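Local coordinates for protein tRNA (guanine(6)-N2)-methyltransferase (Thermus thermophilus, PDB 3TMA) that methylates the guanosine at position 6 of tRNA(Phe) to N2-methylguanosine (m2G6), using S-adenosyl-L-methionine as the methyl donor, at residues 80-85 / 162-167; 89-94 / 127-132; 197-202 / 275-280; 271-276 / 305-310. All blocks are in the same frame, centred on the assembly; numbering follows the deposited sequence. Where two conformers were deposited one is given.

From the N terminus, interaction 1 comes first: strand 76-84 lies beside strand 162-168 in the sheet of the THUMP region, closing a long loop. Interaction 2 is nested inside that loop, setting helix 90-99 against helix 126-141. The two touch directly, since Leu94 packs on Ala163 and Leu165. The chain then passes into the Rossmann-fold methyltransferase domain, with the centre of interaction 3 about 38 Å from that of interaction 1. Interaction 3 closes a loop from the end of helix 189-198 to strand 275-278. Interaction 4, overlapping it at Arg275 and Ile276, closes the shorter loop from the entry of that strand to the segment before strand 312-317.

Interaction 1. Residues 80-85 / 162-167; sequences RARLLL and EAFLGV
Arg82 and Glu162 meet on one face of an antiparallel strand pair, neighbours in the mixed sheet of the THUMP region, with Phe164 beside them. The Arg82 chain starts with CG anti to the backbone N (chi1 166°) and stays extended to NE, which brings it alongside the Phe164 side chain. Arg82 CG sits over the ring face, a CH-pi contact 4.3 Å from the Phe164 ring centroid. Further out, Phe164 CZ lies over one face of the guanidinium, the two planes 43° apart. Arg82 NE forms a salt bridge with Glu162 OE2 at 3.0 Å, meeting it on the syn side but well out of the carboxylate plane; a weak second bond runs from NH1 to the same oxygen.

The opposite face carries Ala81, Leu83, Ala163 and Leu165. Leu83 CG is wedged between backbone N and carbonyl carbon (chi1 63°), and its CD1 touches Leu165 CD1 at 3.6 Å. This face packs against helix 90-99.

Leu83 and Ala163 form a hydrogen-bonded pair, with N-H...O bonds both ways. The pairing slips at one end: Arg80 N (2.8 Å, weak) and Ala81 N (3.2 Å) both donate to Leu165 O, a classic beta bulge.

Arg82 NH2 also forms a salt bridge with Glu48, and Trp21 makes a cation-pi contact with the same side chain. Two carboxylates and two aromatic rings therefore restrain this guanidinium, and its positive charge is probably well balanced.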
loop_
_atom_site.group_PDB
_atom_site.type_symbol
_atom_site.label_atom_id
_atom_site.label_comp_id
_atom_site.label_asym_id
_atom_site.label_seq_id
_atom_site.Cartn_x
_atom_site.Cartn_y
_atom_site.Cartn_z
ATOM N N ARG A 80 -22.528 3.226 0.593
ATOM C CA ARG A 80 -23.780 3.702 0.032
ATOM C C ARG A 80 -24.551 4.652 0.920
ATOM O O ARG A 80 -25.464 5.321 0.460
ATOM C CB ARG A 80 -24.698 2.551 -0.441
ATOM C CG ARG A 80 -24.146 1.769 -1.683
ATOM C CD ARG A 80 -25.270 0.853 -2.314
ATOM N NE ARG A 80 -24.796 0.184 -3.530
ATOM C CZ ARG A 80 -24.326 -1.058 -3.568
ATOM N NH1 ARG A 80 -24.332 -1.821 -2.474
ATOM N NH2 ARG A 80 -23.898 -1.561 -4.733
ATOM N N ALA A 81 -24.203 4.744 2.188
ATOM C CA ALA A 81 -24.850 5.756 3.046
ATOM C C ALA A 81 -23.821 6.301 4.001
ATOM O O ALA A 81 -22.947 5.562 4.493
ATOM C CB ALA A 81 -25.968 5.155 3.864
ATOM N N ARG A 82 -23.971 7.573 4.314
ATOM C CA ARG A 82 -23.239 8.152 5.433
ATOM C C ARG A 82 -24.246 8.947 6.226
ATOM O O ARG A 82 -25.028 9.708 5.659
ATOM C CB ARG A 82 -22.146 9.046 4.851
ATOM C CG ARG A 82 -21.448 9.996 5.751
ATOM C CD ARG A 82 -20.400 10.725 4.836
ATOM N NE ARG A 82 -19.423 11.545 5.553
ATOM C CZ ARG A 82 -18.255 11.944 5.046
ATOM N NH1 ARG A 82 -17.443 12.649 5.809
ATOM N NH2 ARG A 82 -17.887 11.620 3.795
ATOM N N LEU A 83 -24.295 8.721 7.526
ATOM C CA LEU A 83 -25.248 9.459 8.346
ATOM C C LEU A 83 -24.764 9.812 9.734
ATOM O O LEU A 83 -23.832 9.208 10.294
ATOM C CB LEU A 83 -26.615 8.764 8.427
ATOM C CG LEU A 83 -26.888 7.381 9.038
ATOM C CD1 LEU A 83 -26.231 6.251 8.272
ATOM C CD2 LEU A 83 -26.595 7.298 10.507
ATOM N N LEU A 84 -25.415 10.828 10.267
ATOM C CA LEU A 84 -25.147 11.321 11.592
ATOM C C LEU A 84 -25.869 10.385 12.529
ATOM O O LEU A 84 -27.057 10.147 12.362
ATOM C CB LEU A 84 -25.719 12.738 11.724
ATOM C CG LEU A 84 -24.983 13.621 12.724
ATOM C CD1 LEU A 84 -23.517 13.838 12.278
ATOM C CD2 LEU A 84 -25.737 14.946 12.850
ATOM N N LEU A 85 -25.137 9.769 13.439
ATOM C CA LEU A 85 -25.732 8.770 14.299
ATOM C C LEU A 85 -26.375 9.455 15.481
ATOM O O LEU A 85 -25.756 10.304 16.131
ATOM C CB LEU A 85 -24.676 7.767 14.774
ATOM C CG LEU A 85 -25.128 6.313 14.948
ATOM C CD1 LEU A 85 -26.190 5.876 13.926
ATOM C CD2 LEU A 85 -23.918 5.388 14.921
ATOM N N GLU A 162 -20.485 10.127 13.009
ATOM C CA GLU A 162 -21.029 9.634 11.727
ATOM C C GLU A 162 -20.865 8.134 11.503
ATOM O O GLU A 162 -19.908 7.531 11.985
ATOM C CB GLU A 162 -20.457 10.395 10.530
ATOM C CG GLU A 162 -19.044 10.823 10.679
ATOM C CD GLU A 162 -18.527 11.598 9.475
ATOM O OE1 GLU A 162 -17.329 11.919 9.491
ATOM O OE2 GLU A 162 -19.310 11.881 8.532
ATOM N N ALA A 163 -21.726 7.564 10.679
ATOM C CA ALA A 163 -21.593 6.170 10.322
ATOM C C ALA A 163 -21.672 6.009 8.795
ATOM O O ALA A 163 -22.398 6.749 8.116
ATOM C CB ALA A 163 -22.664 5.345 11.030
ATOM N N PHE A 164 -20.948 5.027 8.300
ATOM C CA PHE A 164 -20.805 4.719 6.874
ATOM C C PHE A 164 -21.222 3.271 6.722
ATOM O O PHE A 164 -20.792 2.434 7.506
ATOM C CB PHE A 164 -19.326 4.829 6.459
ATOM C CG PHE A 164 -18.721 6.229 6.605
ATOM C CD1 PHE A 164 -18.393 6.739 7.853
ATOM C CD2 PHE A 164 -18.412 6.984 5.477
ATOM C CE1 PHE A 164 -17.833 8.017 7.981
ATOM C CE2 PHE A 164 -17.801 8.241 5.589
ATOM C CZ PHE A 164 -17.526 8.754 6.841
ATOM N N LEU A 165 -22.051 2.966 5.723
ATOM C CA LEU A 165 -22.517 1.592 5.483
ATOM C C LEU A 165 -22.362 1.277 4.019
ATOM O O LEU A 165 -22.729 2.112 3.156
ATOM C CB LEU A 165 -24.019 1.446 5.835
ATOM C CG LEU A 165 -24.372 1.611 7.322
ATOM C CD1 LEU A 165 -24.688 3.067 7.661
ATOM C CD2 LEU A 165 -25.559 0.735 7.656
ATOM N N GLY A 166 -21.877 0.071 3.723
ATOM C CA GLY A 166 -21.699 -0.352 2.320
ATOM C C GLY A 166 -21.071 -1.722 2.213
ATOM O O GLY A 166 -21.248 -2.558 3.089
ATOM N N VAL A 167 -20.345 -1.954 1.117
ATOM C CA VAL A 167 -19.888 -3.290 0.769
ATOM C C VAL A 167 -18.409 -3.196 0.359
ATOM O O VAL A 167 -17.985 -2.243 -0.313
ATOM C CB VAL A 167 -20.812 -3.914 -0.370
ATOM C CG1 VAL A 167 -20.855 -3.001 -1.588
ATOM C CG2 VAL A 167 -20.341 -5.287 -0.769
#

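Interaction 2. Residues 89-94 / 127-132; sequences DPLGAL and PEVERR
Leu91 projects from helix 90-99 straight at helix 126-141 and meets Val129, Glu128 and Arg132 there. The short helical segments pass 10.0 Å apart at closest approach, crossing at -43°, so side chains rather than backbones make the contact.

The tight part is apolar. Val129 CG2 fits between two leucines one turn apart, touching Leu91 CD2 at 3.9 Å and Leu94 CD1 at 4.0 Å. Leu94 and Val129 are buried, and Phe124 adds its side chain against both Leu91 and Val129.

Toward the outer edge the contact becomes polar and looser. Arg132 is bent at chi2 (83°) and chi3 (61°), which folds its guanidinium back across Leu91 at about a right angle. One face of that group rests on Leu91 CB, with Arg132 NH2 3.7 Å from it. At the tip of Leu91, Glu128 OE2 only brushes CD1, at 4.0 Å; its OE1 accepts from Thr125 N at the start of its own helix.

No hydrogen bond spans the segments. Asp89 serves as N-cap of its helix, its OD1 taking the N-H of Gly92 at 2.9 Å from above the carboxylate plane, while OD2 forms a salt bridge with Arg96. Arg132 NH1 stays 4.5 Å from Asp89 OD1, beyond a salt bridge, and a bound phosphate ion lies near the Arg132 side chain.

Beneath the helix pair runs the THUMP-region sheet: Leu94 and Val129 both touch Val156 of strand 152-159, and Val129 also reaches Ala116 of strand 112-119.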
loop_
_atom_site.group_PDB
_atom_site.type_symbol
_atom_site.label_atom_id
_atom_site.label_comp_id
_atom_site.label_asym_id
_atom_site.label_seq_id
_atom_site.Cartn_x
_atom_site.Cartn_y
_atom_site.Cartn_z
ATOM N N ASP A 89 -31.024 5.554 20.454
ATOM C CA ASP A 89 -31.112 4.279 19.742
ATOM C C ASP A 89 -30.174 4.163 18.535
ATOM O O ASP A 89 -30.624 3.998 17.399
ATOM C CB ASP A 89 -32.566 4.009 19.340
ATOM C CG ASP A 89 -32.758 2.631 18.702
ATOM O OD1 ASP A 89 -31.935 1.706 18.949
ATOM O OD2 ASP A 89 -33.737 2.481 17.934
ATOM N N PRO A 90 -28.858 4.257 18.773
ATOM C CA PRO A 90 -27.954 4.212 17.637
ATOM C C PRO A 90 -28.001 2.871 16.898
ATOM O O PRO A 90 -27.904 2.855 15.660
ATOM C CB PRO A 90 -26.559 4.474 18.253
ATOM C CG PRO A 90 -26.749 4.327 19.762
ATOM C CD PRO A 90 -28.188 4.695 20.012
ATOM N N LEU A 91 -28.190 1.764 17.614
ATOM C CA LEU A 91 -28.258 0.460 16.915
ATOM C C LEU A 91 -29.490 0.359 16.010
ATOM O O LEU A 91 -29.398 -0.161 14.902
ATOM C CB LEU A 91 -28.169 -0.747 17.858
ATOM C CG LEU A 91 -26.901 -0.830 18.733
ATOM C CD1 LEU A 91 -26.971 -1.950 19.794
ATOM C CD2 LEU A 91 -25.647 -0.977 17.866
ATOM N N GLY A 92 -30.630 0.841 16.498
ATOM C CA GLY A 92 -31.858 0.898 15.698
ATOM C C GLY A 92 -31.667 1.753 14.445
ATOM O O GLY A 92 -32.077 1.357 13.353
ATOM N N ALA A 93 -30.983 2.882 14.585
ATOM C CA ALA A 93 -30.779 3.765 13.442
ATOM C C ALA A 93 -29.894 3.103 12.386
ATOM O O ALA A 93 -30.185 3.202 11.197
ATOM C CB ALA A 93 -30.209 5.089 13.882
ATOM N N LEU A 94 -28.852 2.372 12.813
ATOM C CA LEU A 94 -27.996 1.645 11.867
ATOM C C LEU A 94 -28.770 0.564 11.129
ATOM O O LEU A 94 -28.551 0.342 9.931
ATOM C CB LEU A 94 -26.758 1.023 12.544
ATOM C CG LEU A 94 -25.715 2.011 13.094
ATOM C CD1 LEU A 94 -24.781 1.333 14.082
ATOM C CD2 LEU A 94 -24.900 2.677 11.977
ATOM N N PRO A 127 -19.029 -5.936 17.709
ATOM C CA PRO A 127 -19.848 -7.151 17.585
ATOM C C PRO A 127 -21.366 -6.899 17.711
ATOM O O PRO A 127 -22.133 -7.543 16.989
ATOM C CB PRO A 127 -19.342 -8.039 18.721
ATOM C CG PRO A 127 -17.928 -7.646 18.863
ATOM C CD PRO A 127 -17.948 -6.121 18.690
ATOM N N GLU A 128 -21.812 -5.972 18.559
ATOM C CA GLU A 128 -23.277 -5.648 18.611
ATOM C C GLU A 128 -23.832 -5.123 17.270
ATOM O O GLU A 128 -24.995 -5.420 16.880
ATOM C CB GLU A 128 -23.589 -4.614 19.687
ATOM C CG GLU A 128 -23.664 -5.161 21.098
ATOM C CD GLU A 128 -23.897 -4.052 22.131
ATOM O OE1 GLU A 128 -22.948 -3.289 22.413
ATOM O OE2 GLU A 128 -25.032 -3.924 22.643
ATOM N N VAL A 129 -23.042 -4.269 16.618
ATOM C CA VAL A 129 -23.406 -3.707 15.328
ATOM C C VAL A 129 -23.483 -4.841 14.309
ATOM O O VAL A 129 -24.424 -4.908 13.516
ATOM C CB VAL A 129 -22.368 -2.657 14.856
ATOM C CG1 VAL A 129 -22.650 -2.225 13.401
ATOM C CG2 VAL A 129 -22.394 -1.392 15.762
ATOM N N GLU A 130 -22.473 -5.712 14.294
ATOM C CA GLU A 130 -22.491 -6.856 13.381
ATOM C C GLU A 130 -23.712 -7.735 13.581
ATOM O O GLU A 130 -24.340 -8.207 12.610
ATOM C CB GLU A 130 -21.199 -7.675 13.484
ATOM C CG GLU A 130 -19.958 -6.807 13.084
ATOM C CD GLU A 130 -18.599 -7.520 13.340
ATOM O OE1 GLU A 130 -18.621 -8.645 13.871
ATOM O OE2 GLU A 130 -17.515 -6.944 13.026
ATOM N N ARG A 131 -24.074 -7.989 14.816
ATOM C CA ARG A 131 -25.229 -8.853 15.032
ATOM C C ARG A 131 -26.515 -8.185 14.575
ATOM O O ARG A 131 -27.303 -8.788 13.847
ATOM C CB ARG A 131 -25.353 -9.306 16.482
ATOM C CG ARG A 131 -26.697 -9.974 16.781
ATOM C CD ARG A 131 -26.596 -10.757 18.060
ATOM N NE ARG A 131 -26.619 -9.906 19.238
ATOM C CZ ARG A 131 -27.729 -9.595 19.899
ATOM N NH1 ARG A 131 -27.656 -8.872 21.020
ATOM N NH2 ARG A 131 -28.911 -10.061 19.475
ATOM N N ARG A 132 -26.734 -6.938 15.000
ATOM C CA ARG A 132 -27.993 -6.249 14.678
ATOM C C ARG A 132 -28.165 -6.036 13.136
ATOM O O ARG A 132 -29.190 -6.393 12.548
ATOM C CB ARG A 132 -28.063 -4.904 15.409
ATOM C CG ARG A 132 -29.302 -4.043 15.003
ATOM C CD ARG A 132 -30.567 -4.472 15.791
ATOM N NE ARG A 132 -30.347 -4.274 17.221
ATOM C CZ ARG A 132 -30.909 -3.295 17.924
ATOM N NH1 ARG A 132 -31.760 -2.454 17.336
ATOM N NH2 ARG A 132 -30.601 -3.145 19.202
#

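Interaction 3. Residues 197-202 / 275-280; sequences RLADAR and RILANP
Arg275 sends its guanidinium to the backbone carbonyls of Ala199 and Asp200, just past the end of helix 189-198. Arg275 NE donates weakly to Ala199 O at 2.6 Å, a short bond but bent (127°), and weakly to Asp200 O at 3.3 Å. NH2 adds another weak bond to Asp200 O. Three weak bonds thus hold the guanidinium edge against the two carbonyls, which lie near its plane. These carbonyls sit at the helix C-terminus, where a positive group is probably welcome. Asp200 closes the helix in a Schellman motif with positive phi, and its OD1 stands 4.1 Å from Arg275 NH2, beyond a salt bridge.

With CG anti to the carbonyl carbon (chi1 -63°), Arg275 CG lies 4.0 Å from Ala201 CB; the bend at chi2 then turns CD and NE towards the two carbonyls. Deeper in, Ala199 CB meets Leu277 CD2 at 3.7 Å, and Leu196 of the helix also touches Leu277.

Strand 275-278 lies between parallel strands 207-209 and 312-317, in the central sheet of a Rossmann-fold methyltransferase. It leads directly into Asn279 and Pro280, consistent with the Asn-Pro-Pro motif of amino-methylating enzymes; Asn279 probably binds S-adenosyl-L-methionine.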
loop_
_atom_site.group_PDB
_atom_site.type_symbol
_atom_site.label_atom_id
_atom_site.label_comp_id
_atom_site.label_asym_id
_atom_site.label_seq_id
_atom_site.Cartn_x
_atom_site.Cartn_y
_atom_site.Cartn_z
ATOM N N ARG A 197 7.193 6.471 -6.626
ATOM C CA ARG A 197 6.601 7.798 -6.744
ATOM C C ARG A 197 7.335 8.873 -5.936
ATOM O O ARG A 197 7.516 10.014 -6.413
ATOM C CB ARG A 197 5.117 7.739 -6.306
ATOM C CG ARG A 197 4.268 6.952 -7.315
ATOM C CD ARG A 197 2.826 6.687 -6.845
ATOM N NE ARG A 197 2.022 6.122 -7.944
ATOM C CZ ARG A 197 1.057 6.773 -8.602
ATOM N NH1 ARG A 197 0.700 8.010 -8.253
ATOM N NH2 ARG A 197 0.447 6.186 -9.618
ATOM N N LEU A 198 7.742 8.540 -4.703
ATOM C CA LEU A 198 8.481 9.527 -3.902
ATOM C C LEU A 198 9.838 9.872 -4.528
ATOM O O LEU A 198 10.329 10.965 -4.357
ATOM C CB LEU A 198 8.680 9.043 -2.471
ATOM C CG LEU A 198 7.381 8.957 -1.684
ATOM C CD1 LEU A 198 7.597 8.084 -0.428
ATOM C CD2 LEU A 198 6.943 10.402 -1.315
ATOM N N ALA A 199 10.436 8.922 -5.233
ATOM C CA ALA A 199 11.709 9.149 -5.954
ATOM C C ALA A 199 11.503 9.812 -7.323
ATOM O O ALA A 199 12.473 10.144 -8.019
ATOM C CB ALA A 199 12.467 7.837 -6.136
ATOM N N ASP A 200 10.245 10.015 -7.689
ATOM C CA ASP A 200 9.876 10.622 -8.963
ATOM C C ASP A 200 10.527 9.832 -10.110
ATOM O O ASP A 200 11.182 10.405 -10.959
ATOM C CB ASP A 200 10.333 12.091 -8.990
ATOM C CG ASP A 200 9.783 12.863 -10.197
ATOM O OD1 ASP A 200 10.523 13.714 -10.752
ATOM O OD2 ASP A 200 8.634 12.593 -10.611
ATOM N N ALA A 201 10.411 8.506 -10.085
ATOM C CA ALA A 201 10.867 7.675 -11.207
ATOM C C ALA A 201 9.842 7.737 -12.368
ATOM O O ALA A 201 8.653 7.624 -12.122
ATOM C CB ALA A 201 11.007 6.250 -10.769
ATOM N N ARG A 202 10.320 7.861 -13.606
ATOM C CA ARG A 202 9.456 7.983 -14.784
ATOM C C ARG A 202 9.962 7.050 -15.875
ATOM O O ARG A 202 11.151 6.742 -15.914
ATOM C CB ARG A 202 9.480 9.419 -15.298
ATOM C CG ARG A 202 8.711 10.365 -14.368
ATOM C CD ARG A 202 8.577 11.721 -15.009
ATOM N NE ARG A 202 9.875 12.367 -15.177
ATOM C CZ ARG A 202 10.496 13.038 -14.211
ATOM N NH1 ARG A 202 9.945 13.116 -13.006
ATOM N NH2 ARG A 202 11.664 13.627 -14.441
ATOM N N ARG A 275 17.716 6.402 -10.442
ATOM C CA ARG A 275 16.901 6.262 -9.239
ATOM C C ARG A 275 17.294 4.981 -8.531
ATOM O O ARG A 275 17.504 3.940 -9.176
ATOM C CB ARG A 275 15.386 6.179 -9.601
ATOM C CG ARG A 275 14.777 7.446 -10.301
ATOM C CD ARG A 275 14.966 8.683 -9.377
ATOM N NE ARG A 275 14.291 9.873 -9.927
ATOM C CZ ARG A 275 14.895 10.797 -10.661
ATOM N NH1 ARG A 275 16.196 10.692 -10.959
ATOM N NH2 ARG A 275 14.204 11.838 -11.087
ATOM N N ILE A 276 17.415 5.044 -7.208
ATOM C CA ILE A 276 17.744 3.854 -6.406
ATOM C C ILE A 276 16.658 3.728 -5.336
ATOM O O ILE A 276 16.327 4.706 -4.655
ATOM C CB ILE A 276 19.141 4.009 -5.727
ATOM C CG1 ILE A 276 20.208 4.157 -6.821
ATOM C CG2 ILE A 276 19.457 2.816 -4.795
ATOM C CD1 ILE A 276 21.659 4.363 -6.245
ATOM N N LEU A 277 16.011 2.566 -5.279
ATOM C CA LEU A 277 14.890 2.370 -4.354
ATOM C C LEU A 277 15.316 1.293 -3.369
ATOM O O LEU A 277 15.519 0.152 -3.769
ATOM C CB LEU A 277 13.643 1.876 -5.134
ATOM C CG LEU A 277 13.338 2.661 -6.424
ATOM C CD1 LEU A 277 12.143 2.027 -7.196
ATOM C CD2 LEU A 277 13.053 4.142 -6.119
ATOM N N ALA A 278 15.514 1.667 -2.109
ATOM C CA ALA A 278 16.354 0.846 -1.214
ATOM C C ALA A 278 15.585 0.489 0.068
ATOM O O ALA A 278 15.027 1.369 0.731
ATOM C CB ALA A 278 17.607 1.569 -0.892
ATOM N N ASN A 279 15.573 -0.806 0.397
ATOM C CA ASN A 279 14.904 -1.317 1.574
ATOM C C ASN A 279 15.956 -2.169 2.309
ATOM O O ASN A 279 15.993 -3.387 2.155
ATOM C CB ASN A 279 13.728 -2.180 1.109
ATOM C CG ASN A 279 13.059 -2.927 2.214
ATOM O OD1 ASN A 279 12.909 -2.426 3.324
ATOM N ND2 ASN A 279 12.625 -4.156 1.907
ATOM N N PRO A 280 16.848 -1.526 3.073
ATOM C CA PRO A 280 17.968 -2.271 3.718
ATOM C C PRO A 280 17.466 -3.266 4.775
ATOM O O PRO A 280 16.402 -3.048 5.328
ATOM C CB PRO A 280 18.775 -1.170 4.424
ATOM C CG PRO A 280 18.387 0.107 3.753
ATOM C CD PRO A 280 16.994 -0.068 3.162
#

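Interaction 4. Residues 271-276 / 305-310; sequences PEVDRI and ALLPPG
Leu306 O takes the N-H of Val273 in a nearly straight bond of 2.9 Å, the donor tilted modestly from the carbonyl plane. The CA-H of Glu272 adds a weaker contact to the same oxygen, CA lying 3.4 Å from Leu306 O. Within the beta-alpha-beta crossover 275-278, 290-305, 312-317 of the Rossmann fold, this joins the entry of the first strand to the loop leading into the second, which runs parallel beside it.

Leu307 fills the inside of the junction. Its CB starts away from the other segment, but CD2 swings back to touch Val273 O at 3.5 Å and Ile276 CG1 at 4.0 Å. Ile276 crosses it obliquely, and Val313 packs on both.

On the outer side, Glu272 has CG anti to its backbone N (chi1 176°) and stays extended through CD, passing obliquely across Pro308. Its OE2 ends 3.8 Å from Pro308 CB, while OE1 forms a salt bridge with Arg206. Asp274 OD1 is bound by the same arginine; Arg206 thus pairs with both acids, which probably restrains them beside the proline ring.

Arg275, whose NE faces the other way, turns NH1 onto the carbonyl of its predecessor: Arg275 NH1 donates to Asp274 O at 2.9 Å from above the carbonyl plane. Packing is closest at the proline, where Pro308 CD lies 3.1 Å from Val273 O.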
loop_
_atom_site.group_PDB
_atom_site.type_symbol
_atom_site.label_atom_id
_atom_site.label_comp_id
_atom_site.label_asym_id
_atom_site.label_seq_id
_atom_site.Cartn_x
_atom_site.Cartn_y
_atom_site.Cartn_z
ATOM N N PRO A 271 26.030 -0.331 -13.104
ATOM C CA PRO A 271 26.439 0.915 -13.740
ATOM C C PRO A 271 25.688 2.107 -13.142
ATOM O O PRO A 271 24.834 1.934 -12.234
ATOM C CB PRO A 271 26.026 0.698 -15.202
ATOM C CG PRO A 271 24.771 -0.093 -15.094
ATOM C CD PRO A 271 24.980 -1.029 -13.890
ATOM N N GLU A 272 25.962 3.304 -13.653
ATOM C CA GLU A 272 25.209 4.482 -13.198
ATOM C C GLU A 272 23.692 4.262 -13.452
ATOM O O GLU A 272 23.316 3.639 -14.459
ATOM C CB GLU A 272 25.646 5.711 -13.974
ATOM C CG GLU A 272 24.829 6.969 -13.627
ATOM C CD GLU A 272 25.303 8.185 -14.412
ATOM O OE1 GLU A 272 24.856 8.376 -15.581
ATOM O OE2 GLU A 272 26.147 8.924 -13.862
ATOM N N VAL A 273 22.853 4.804 -12.575
ATOM C CA VAL A 273 21.403 4.756 -12.742
ATOM C C VAL A 273 20.802 6.127 -12.375
ATOM O O VAL A 273 21.539 7.030 -11.950
ATOM C CB VAL A 273 20.731 3.641 -11.836
ATOM C CG1 VAL A 273 21.189 2.248 -12.222
ATOM C CG2 VAL A 273 20.961 3.926 -10.365
ATOM N N ASP A 274 19.484 6.295 -12.536
ATOM C CA ASP A 274 18.863 7.594 -12.227
ATOM C C ASP A 274 18.218 7.578 -10.844
ATOM O O ASP A 274 18.049 8.630 -10.247
ATOM C CB ASP A 274 17.797 7.942 -13.260
ATOM C CG ASP A 274 18.390 8.159 -14.650
ATOM O OD1 ASP A 274 19.138 9.145 -14.796
ATOM O OD2 ASP A 274 18.142 7.336 -15.565
ATOM N N ARG A 275 17.716 6.402 -10.442
ATOM C CA ARG A 275 16.901 6.262 -9.239
ATOM C C ARG A 275 17.294 4.981 -8.531
ATOM O O ARG A 275 17.504 3.940 -9.176
ATOM C CB ARG A 275 15.386 6.179 -9.601
ATOM C CG ARG A 275 14.777 7.446 -10.301
ATOM C CD ARG A 275 14.966 8.683 -9.377
ATOM N NE ARG A 275 14.291 9.873 -9.927
ATOM C CZ ARG A 275 14.895 10.797 -10.661
ATOM N NH1 ARG A 275 16.196 10.692 -10.959
ATOM N NH2 ARG A 275 14.204 11.838 -11.087
ATOM N N ILE A 276 17.415 5.044 -7.208
ATOM C CA ILE A 276 17.744 3.854 -6.406
ATOM C C ILE A 276 16.658 3.728 -5.336
ATOM O O ILE A 276 16.327 4.706 -4.655
ATOM C CB ILE A 276 19.141 4.009 -5.727
ATOM C CG1 ILE A 276 20.208 4.157 -6.821
ATOM C CG2 ILE A 276 19.457 2.816 -4.795
ATOM C CD1 ILE A 276 21.659 4.363 -6.245
ATOM N N ALA A 305 27.918 7.185 -5.767
ATOM C CA ALA A 305 28.847 7.013 -6.868
ATOM C C ALA A 305 28.163 6.486 -8.135
ATOM O O ALA A 305 28.776 6.490 -9.192
ATOM C CB ALA A 305 29.986 6.093 -6.467
ATOM N N LEU A 306 26.945 5.949 -7.991
ATOM C CA LEU A 306 26.181 5.410 -9.101
ATOM C C LEU A 306 25.026 6.304 -9.526
ATOM O O LEU A 306 24.120 5.859 -10.237
ATOM C CB LEU A 306 25.653 3.994 -8.756
ATOM C CG LEU A 306 26.817 2.958 -8.570
ATOM C CD1 LEU A 306 26.241 1.558 -8.469
ATOM C CD2 LEU A 306 27.823 2.998 -9.669
ATOM N N LEU A 307 25.057 7.565 -9.124
ATOM C CA LEU A 307 24.068 8.550 -9.600
ATOM C C LEU A 307 24.738 9.703 -10.359
ATOM O O LEU A 307 25.829 10.130 -9.981
ATOM C CB LEU A 307 23.293 9.126 -8.410
ATOM C CG LEU A 307 22.381 8.134 -7.663
ATOM C CD1 LEU A 307 21.888 8.802 -6.328
ATOM C CD2 LEU A 307 21.229 7.690 -8.514
ATOM N N PRO A 308 24.026 10.303 -11.338
ATOM C CA PRO A 308 24.478 11.615 -11.854
ATOM C C PRO A 308 24.045 12.711 -10.888
ATOM O O PRO A 308 23.234 12.441 -9.990
ATOM C CB PRO A 308 23.711 11.760 -13.183
ATOM C CG PRO A 308 22.372 10.970 -12.947
ATOM C CD PRO A 308 22.666 9.944 -11.802
ATOM N N PRO A 309 24.552 13.948 -11.069
ATOM C CA PRO A 309 23.930 15.057 -10.325
ATOM C C PRO A 309 22.419 15.088 -10.617
ATOM O O PRO A 309 22.015 14.861 -11.753
ATOM C CB PRO A 309 24.609 16.318 -10.903
ATOM C CG PRO A 309 25.787 15.808 -11.722
ATOM C CD PRO A 309 25.475 14.415 -12.128
ATOM N N GLY A 310 21.587 15.282 -9.600
ATOM C CA GLY A 310 20.123 15.159 -9.789
ATOM C C GLY A 310 19.534 13.761 -9.620
ATOM O O GLY A 310 18.327 13.614 -9.421
#